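Local coordinates for malonyl Coa-acyl carrier protein transacylase (Vibrio cholerae, PDB 3HJV) that transfers malonyl groups from malonyl-CoA to acyl carrier protein, probably supplying the chain-extending units of fatty acid synthesis, at residues A[41-46]-A[111-116]; A[116-121]-A[215-220]. All coordinates share one frame; numbering follows the deposited sequence.

Contact 1 (A[41-46]-A[111-116]); sequences ASEVLG and DFKQAI
Val44 and Ile116 join two helices of the acyltransferase fold, the C-terminal end of helix 32-45 lying on the N-terminal residues of helix 112-128. The short axes approach to 9.0 Å and cross at -47°, and no hydrogen bond links the segments. Apolar contacts carry the interface. Ile116 uses each of its branches: CG2 lies 3.7 Å from Leu45 CD2, whose side chain crosses it at about a right angle, and 4.0 Å from Val44 CG1, while CD1 meets Ala41 CB at 3.7 Å. The backbones come nearest at Ala41 and Lys113, CA to CA 6.1 Å. The Phe112 ring adds an apolar flank, its CZ 4.2 Å from Ala41 CB; Ile116 CG1 lies over one face of that ring, 3.6 Å above the plane and toward its rim, and Arg80 makes a cation-pi contact with it. Among the mixed contacts, Lys113 contributes its aliphatic base. At the start of helix 112-128, Asp111 is the N-cap, its OD2 accepting from Gln114 N on the anti side of the carboxylate, 24° out of its plane. Val44 turns CG2 beside its own backbone N, anti to the carbonyl carbon, and this methyl rests 3.5 Å from Lys113 CB.

Contact 2 (A[116-121]-A[215-220]); sequences IKLVEL and DELAKT
Leu118 and Leu121, one turn apart on helix 112-128, meet Leu217 and Thr220 of helix 211-221. Leu118 comes first. Its CG stands anti to the backbone N (chi1 -180°), and although the bond leaving the backbone does not aim at the partner helix, the branch brings CD1 within 3.6 Å of Leu217 CD1. The two leucines cross at about a right angle, methyl against methyl; both are buried, and Tyr101 of helix 98-106 touches each. A longer approach, 4.4 Å, separates Leu118 CD1 from Thr220 CG2. The pairing is that of two nearly antiparallel helices within the acyltransferase domain: the short axes run at 164° to each other and stay 10.8 Å apart, a separation bridged by side chains alone. Leu118 lies opposite Thr220, and Leu121 opposite Leu217, with CA atoms 7.6 Å apart in both pairs. Leu121 follows, its CB directed toward the other helix. It and Thr220 reach toward each other tip to tip; CD2 lies 3.1 Å from Thr220 OG1, a close approach of a methyl to a hydroxyl oxygen, and 3.6 Å from Thr220 CB. Leu121 CD2 also comes to 4.3 Å from Leu217 CD1, which thus touches both leucines of helix 112-128. Farther round helix 211-221, in the conformer of Glu216 modelled here, Lys219 NZ forms a salt bridge with Glu216 OE1, approaching from above the carboxylate plane.

Overall arrangement
Both contacts use helix 112-128, but different sides of it: contact 1 sets its N-terminal residues against helix 32-45, and contact 2 sets the following turns against helix 211-221. Ile116 belongs to both ranges yet packs only in contact 1. Each interface is partly buried and lacks hydrogen bonds between its segments. Contact 1 is the larger, 313 against 197 Å², and combines a buried aliphatic and aromatic side with a charged margin at the surface. Contact 2 joins more widely spaced, nearly antiparallel helices through leucines and one threonine. Their centres are 12 Å apart, and Leu45 of contact 1 also touches Glu120 of helix 112-128.

Contact 1 (A[41-46]-A[111-116])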
loop_
_atom_site.group_PDB
_atom_site.type_symbol
_atom_site.label_atom_id
_atom_site.label_comp_id
_atom_site.label_asym_id
_atom_site.label_seq_id
_atom_site.Cartn_x
_atom_site.Cartn_y
_atom_site.Cartn_z
ATOM N N ALA A 41 -19.967 -10.580 -0.840
ATOM C CA ALA A 41 -18.651 -11.117 -0.521
ATOM C C ALA A 41 -18.564 -11.566 0.933
ATOM O O ALA A 41 -18.016 -12.620 1.259
ATOM C CB ALA A 41 -17.553 -10.077 -0.830
ATOM N N SER A 42 -19.068 -10.733 1.823
ATOM C CA SER A 42 -19.042 -11.027 3.251
ATOM C C SER A 42 -19.787 -12.325 3.620
ATOM O O SER A 42 -19.357 -13.047 4.526
ATOM C CB SER A 42 -19.615 -9.854 4.030
ATOM O OG SER A 42 -18.813 -8.701 3.879
ATOM N N GLU A 43 -20.902 -12.572 2.943
ATOM C CA GLU A 43 -21.678 -13.805 3.116
ATOM C C GLU A 43 -20.768 -15.017 2.901
ATOM O O GLU A 43 -20.766 -15.956 3.698
ATOM C CB GLU A 43 -22.852 -13.809 2.122
ATOM C CG GLU A 43 -23.916 -12.770 2.486
ATOM C CD GLU A 43 -24.864 -12.340 1.352
ATOM O OE1 GLU A 43 -25.006 -13.028 0.313
ATOM O OE2 GLU A 43 -25.502 -11.274 1.531
ATOM N N VAL A 44 -19.956 -14.961 1.851
ATOM C CA VAL A 44 -19.053 -16.042 1.461
ATOM C C VAL A 44 -17.854 -16.181 2.398
ATOM O O VAL A 44 -17.417 -17.284 2.715
ATOM C CB VAL A 44 -18.452 -15.771 0.023
ATOM C CG1 VAL A 44 -17.366 -16.796 -0.309
ATOM C CG2 VAL A 44 -19.539 -15.750 -1.049
ATOM N N LEU A 45 -17.313 -15.030 2.812
ATOM C CA LEU A 45 -16.094 -14.975 3.606
ATOM C C LEU A 45 -16.301 -15.220 5.081
ATOM O O LEU A 45 -15.383 -15.668 5.734
ATOM C CB LEU A 45 -15.412 -13.612 3.424
ATOM C CG LEU A 45 -14.957 -13.291 1.998
ATOM C CD1 LEU A 45 -14.518 -11.820 1.872
ATOM C CD2 LEU A 45 -13.834 -14.229 1.590
ATOM N N GLY A 46 -17.486 -14.933 5.594
ATOM C CA GLY A 46 -17.762 -15.097 7.010
ATOM C C GLY A 46 -17.253 -13.978 7.888
ATOM O O GLY A 46 -17.135 -14.136 9.102
ATOM N N ASP A 111 -19.234 -16.758 -11.453
ATOM C CA ASP A 111 -20.189 -16.193 -10.519
ATOM C C ASP A 111 -19.428 -15.423 -9.443
ATOM O O ASP A 111 -18.414 -15.887 -8.951
ATOM C CB ASP A 111 -20.928 -17.337 -9.835
ATOM C CG ASP A 111 -21.773 -16.882 -8.708
ATOM O OD1 ASP A 111 -22.843 -16.296 -8.979
ATOM O OD2 ASP A 111 -21.381 -17.137 -7.536
ATOM N N PHE A 112 -19.914 -14.240 -9.093
ATOM C CA PHE A 112 -19.200 -13.371 -8.158
ATOM C C PHE A 112 -18.903 -14.008 -6.808
ATOM O O PHE A 112 -17.771 -13.979 -6.358
ATOM C CB PHE A 112 -19.947 -12.033 -7.969
ATOM C CG PHE A 112 -19.338 -11.138 -6.919
ATOM C CD1 PHE A 112 -18.079 -10.584 -7.096
ATOM C CD2 PHE A 112 -20.018 -10.861 -5.745
ATOM C CE1 PHE A 112 -17.514 -9.788 -6.114
ATOM C CE2 PHE A 112 -19.449 -10.047 -4.767
ATOM C CZ PHE A 112 -18.206 -9.503 -4.952
ATOM N N LYS A 113 -19.908 -14.600 -6.176
ATOM C CA LYS A 113 -19.699 -15.223 -4.877
ATOM C C LYS A 113 -18.718 -16.393 -4.960
ATOM O O LYS A 113 -17.868 -16.542 -4.070
ATOM C CB LYS A 113 -21.041 -15.620 -4.252
ATOM C CG LYS A 113 -21.836 -14.407 -3.817
ATOM C CD LYS A 113 -23.046 -14.781 -2.933
ATOM C CE LYS A 113 -24.094 -15.565 -3.683
ATOM N NZ LYS A 113 -24.670 -14.800 -4.835
ATOM N N GLN A 114 -18.802 -17.208 -6.019
ATOM C CA GLN A 114 -17.811 -18.292 -6.203
ATOM C C GLN A 114 -16.390 -17.738 -6.404
ATOM O O GLN A 114 -15.417 -18.299 -5.843
ATOM C CB GLN A 114 -18.221 -19.228 -7.342
ATOM C CG GLN A 114 -19.428 -20.077 -6.943
ATOM C CD GLN A 114 -19.795 -21.131 -7.965
ATOM O OE1 GLN A 114 -19.631 -20.926 -9.160
ATOM N NE2 GLN A 114 -20.277 -22.293 -7.489
ATOM N N ALA A 115 -16.282 -16.631 -7.143
ATOM C CA ALA A 115 -14.982 -15.965 -7.385
ATOM C C ALA A 115 -14.373 -15.449 -6.096
ATOM O O ALA A 115 -13.161 -15.482 -5.917
ATOM C CB ALA A 115 -15.102 -14.826 -8.401
ATOM N N ILE A 116 -15.203 -14.894 -5.228
ATOM C CA ILE A 116 -14.717 -14.397 -3.929
ATOM C C ILE A 116 -14.078 -15.542 -3.135
ATOM O O ILE A 116 -12.992 -15.370 -2.578
ATOM C CB ILE A 116 -15.838 -13.716 -3.123
ATOM C CG1 ILE A 116 -16.166 -12.332 -3.688
ATOM C CG2 ILE A 116 -15.447 -13.582 -1.652
ATOM C CD1 ILE A 116 -15.101 -11.194 -3.429
#

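Contact 2 (A[116-121]-A[215-220])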
loop_
_atom_site.group_PDB
_atom_site.type_symbol
_atom_site.label_atom_id
_atom_site.label_comp_id
_atom_site.label_asym_id
_atom_site.label_seq_id
_atom_site.Cartn_x
_atom_site.Cartn_y
_atom_site.Cartn_z
ATOM N N ILE A 116 -15.203 -14.894 -5.228
ATOM C CA ILE A 116 -14.717 -14.397 -3.929
ATOM C C ILE A 116 -14.078 -15.542 -3.135
ATOM O O ILE A 116 -12.992 -15.370 -2.578
ATOM C CB ILE A 116 -15.838 -13.716 -3.123
ATOM C CG1 ILE A 116 -16.166 -12.332 -3.688
ATOM C CG2 ILE A 116 -15.447 -13.582 -1.652
ATOM C CD1 ILE A 116 -15.101 -11.194 -3.429
ATOM N N LYS A 117 -14.756 -16.690 -3.076
ATOM C CA LYS A 117 -14.221 -17.881 -2.394
ATOM C C LYS A 117 -12.915 -18.322 -3.036
ATOM O O LYS A 117 -11.943 -18.620 -2.350
ATOM C CB LYS A 117 -15.198 -19.060 -2.482
ATOM C CG LYS A 117 -16.136 -19.254 -1.306
ATOM C CD LYS A 117 -16.842 -20.616 -1.443
ATOM C CE LYS A 117 -17.659 -21.034 -0.224
ATOM N NZ LYS A 117 -18.782 -20.136 0.071
ATOM N N LEU A 118 -12.915 -18.335 -4.363
ATOM C CA LEU A 118 -11.779 -18.767 -5.133
ATOM C C LEU A 118 -10.553 -17.941 -4.865
ATOM O O LEU A 118 -9.469 -18.499 -4.648
ATOM C CB LEU A 118 -12.143 -18.700 -6.621
ATOM C CG LEU A 118 -11.105 -19.116 -7.644
ATOM C CD1 LEU A 118 -10.541 -20.493 -7.324
ATOM C CD2 LEU A 118 -11.723 -19.059 -9.074
ATOM N N VAL A 119 -10.688 -16.600 -4.895
ATOM C CA VAL A 119 -9.506 -15.744 -4.687
ATOM C C VAL A 119 -9.035 -15.752 -3.220
ATOM O O VAL A 119 -7.852 -15.606 -2.942
ATOM C CB VAL A 119 -9.652 -14.309 -5.262
ATOM C CG1 VAL A 119 -9.931 -14.366 -6.797
ATOM C CG2 VAL A 119 -10.731 -13.493 -4.537
ATOM N N GLU A 120 -9.955 -15.910 -2.280
ATOM C CA GLU A 120 -9.528 -16.104 -0.885
ATOM C C GLU A 120 -8.630 -17.338 -0.800
ATOM O O GLU A 120 -7.538 -17.280 -0.241
ATOM C CB GLU A 120 -10.703 -16.283 0.050
ATOM C CG GLU A 120 -10.241 -16.494 1.486
ATOM C CD GLU A 120 -11.376 -16.662 2.472
ATOM O OE1 GLU A 120 -12.228 -17.565 2.244
ATOM O OE2 GLU A 120 -11.378 -15.925 3.493
ATOM N N LEU A 121 -9.075 -18.435 -1.398
ATOM C CA LEU A 121 -8.311 -19.678 -1.415
ATOM C C LEU A 121 -6.979 -19.493 -2.153
ATOM O O LEU A 121 -5.938 -19.964 -1.685
ATOM C CB LEU A 121 -9.108 -20.791 -2.097
ATOM C CG LEU A 121 -8.352 -22.121 -2.243
ATOM C CD1 LEU A 121 -7.971 -22.694 -0.925
ATOM C CD2 LEU A 121 -9.131 -23.167 -3.067
ATOM N N ASP A 215 -1.476 -26.678 -8.463
ATOM C CA ASP A 215 -2.062 -28.001 -8.552
ATOM C C ASP A 215 -3.244 -28.127 -7.583
ATOM O O ASP A 215 -4.255 -28.740 -7.916
ATOM C CB ASP A 215 -1.031 -29.110 -8.279
ATOM C CG ASP A 215 0.063 -29.226 -9.351
ATOM O OD1 ASP A 215 -0.061 -28.706 -10.499
ATOM O OD2 ASP A 215 1.087 -29.882 -9.030
ATOM N N GLU A 216 -3.114 -27.546 -6.400
ATOM C CA GLU A 216 -4.190 -27.587 -5.417
ATOM C C GLU A 216 -5.342 -26.653 -5.807
ATOM O O GLU A 216 -6.505 -26.998 -5.600
ATOM C CB GLU A 216 -3.641 -27.259 -4.021
ATOM C CG GLU A 216 -4.612 -27.533 -2.905
ATOM C CD GLU A 216 -4.947 -29.010 -2.727
ATOM O OE1 GLU A 216 -4.231 -29.908 -3.249
ATOM O OE2 GLU A 216 -5.943 -29.279 -2.035
ATOM N N LEU A 217 -5.035 -25.494 -6.390
ATOM C CA LEU A 217 -6.085 -24.548 -6.863
ATOM C C LEU A 217 -6.957 -25.201 -7.972
ATOM O O LEU A 217 -8.178 -24.970 -8.065
ATOM C CB LEU A 217 -5.457 -23.256 -7.393
ATOM C CG LEU A 217 -6.428 -22.106 -7.747
ATOM C CD1 LEU A 217 -7.155 -21.596 -6.530
ATOM C CD2 LEU A 217 -5.674 -20.989 -8.394
ATOM N N ALA A 218 -6.322 -26.030 -8.785
ATOM C CA ALA A 218 -6.998 -26.750 -9.866
ATOM C C ALA A 218 -8.144 -27.615 -9.339
ATOM O O ALA A 218 -9.197 -27.744 -9.975
ATOM C CB ALA A 218 -6.012 -27.598 -10.639
ATOM N N LYS A 219 -7.934 -28.207 -8.167
ATOM C CA LYS A 219 -8.948 -29.050 -7.563
ATOM C C LYS A 219 -10.216 -28.259 -7.247
ATOM O O LYS A 219 -11.315 -28.786 -7.355
ATOM C CB LYS A 219 -8.420 -29.703 -6.288
ATOM C CG LYS A 219 -7.258 -30.614 -6.494
ATOM C CD LYS A 219 -6.871 -31.313 -5.180
ATOM C CE LYS A 219 -5.761 -32.346 -5.366
ATOM N NZ LYS A 219 -4.431 -31.715 -5.624
ATOM N N THR A 220 -10.060 -27.023 -6.808
ATOM C CA THR A 220 -11.200 -26.181 -6.539
ATOM C C THR A 220 -11.836 -25.649 -7.817
ATOM O O THR A 220 -13.054 -25.568 -7.895
ATOM C CB THR A 220 -10.865 -25.033 -5.584
ATOM O OG1 THR A 220 -10.591 -25.597 -4.289
ATOM C CG2 THR A 220 -12.065 -24.130 -5.458
#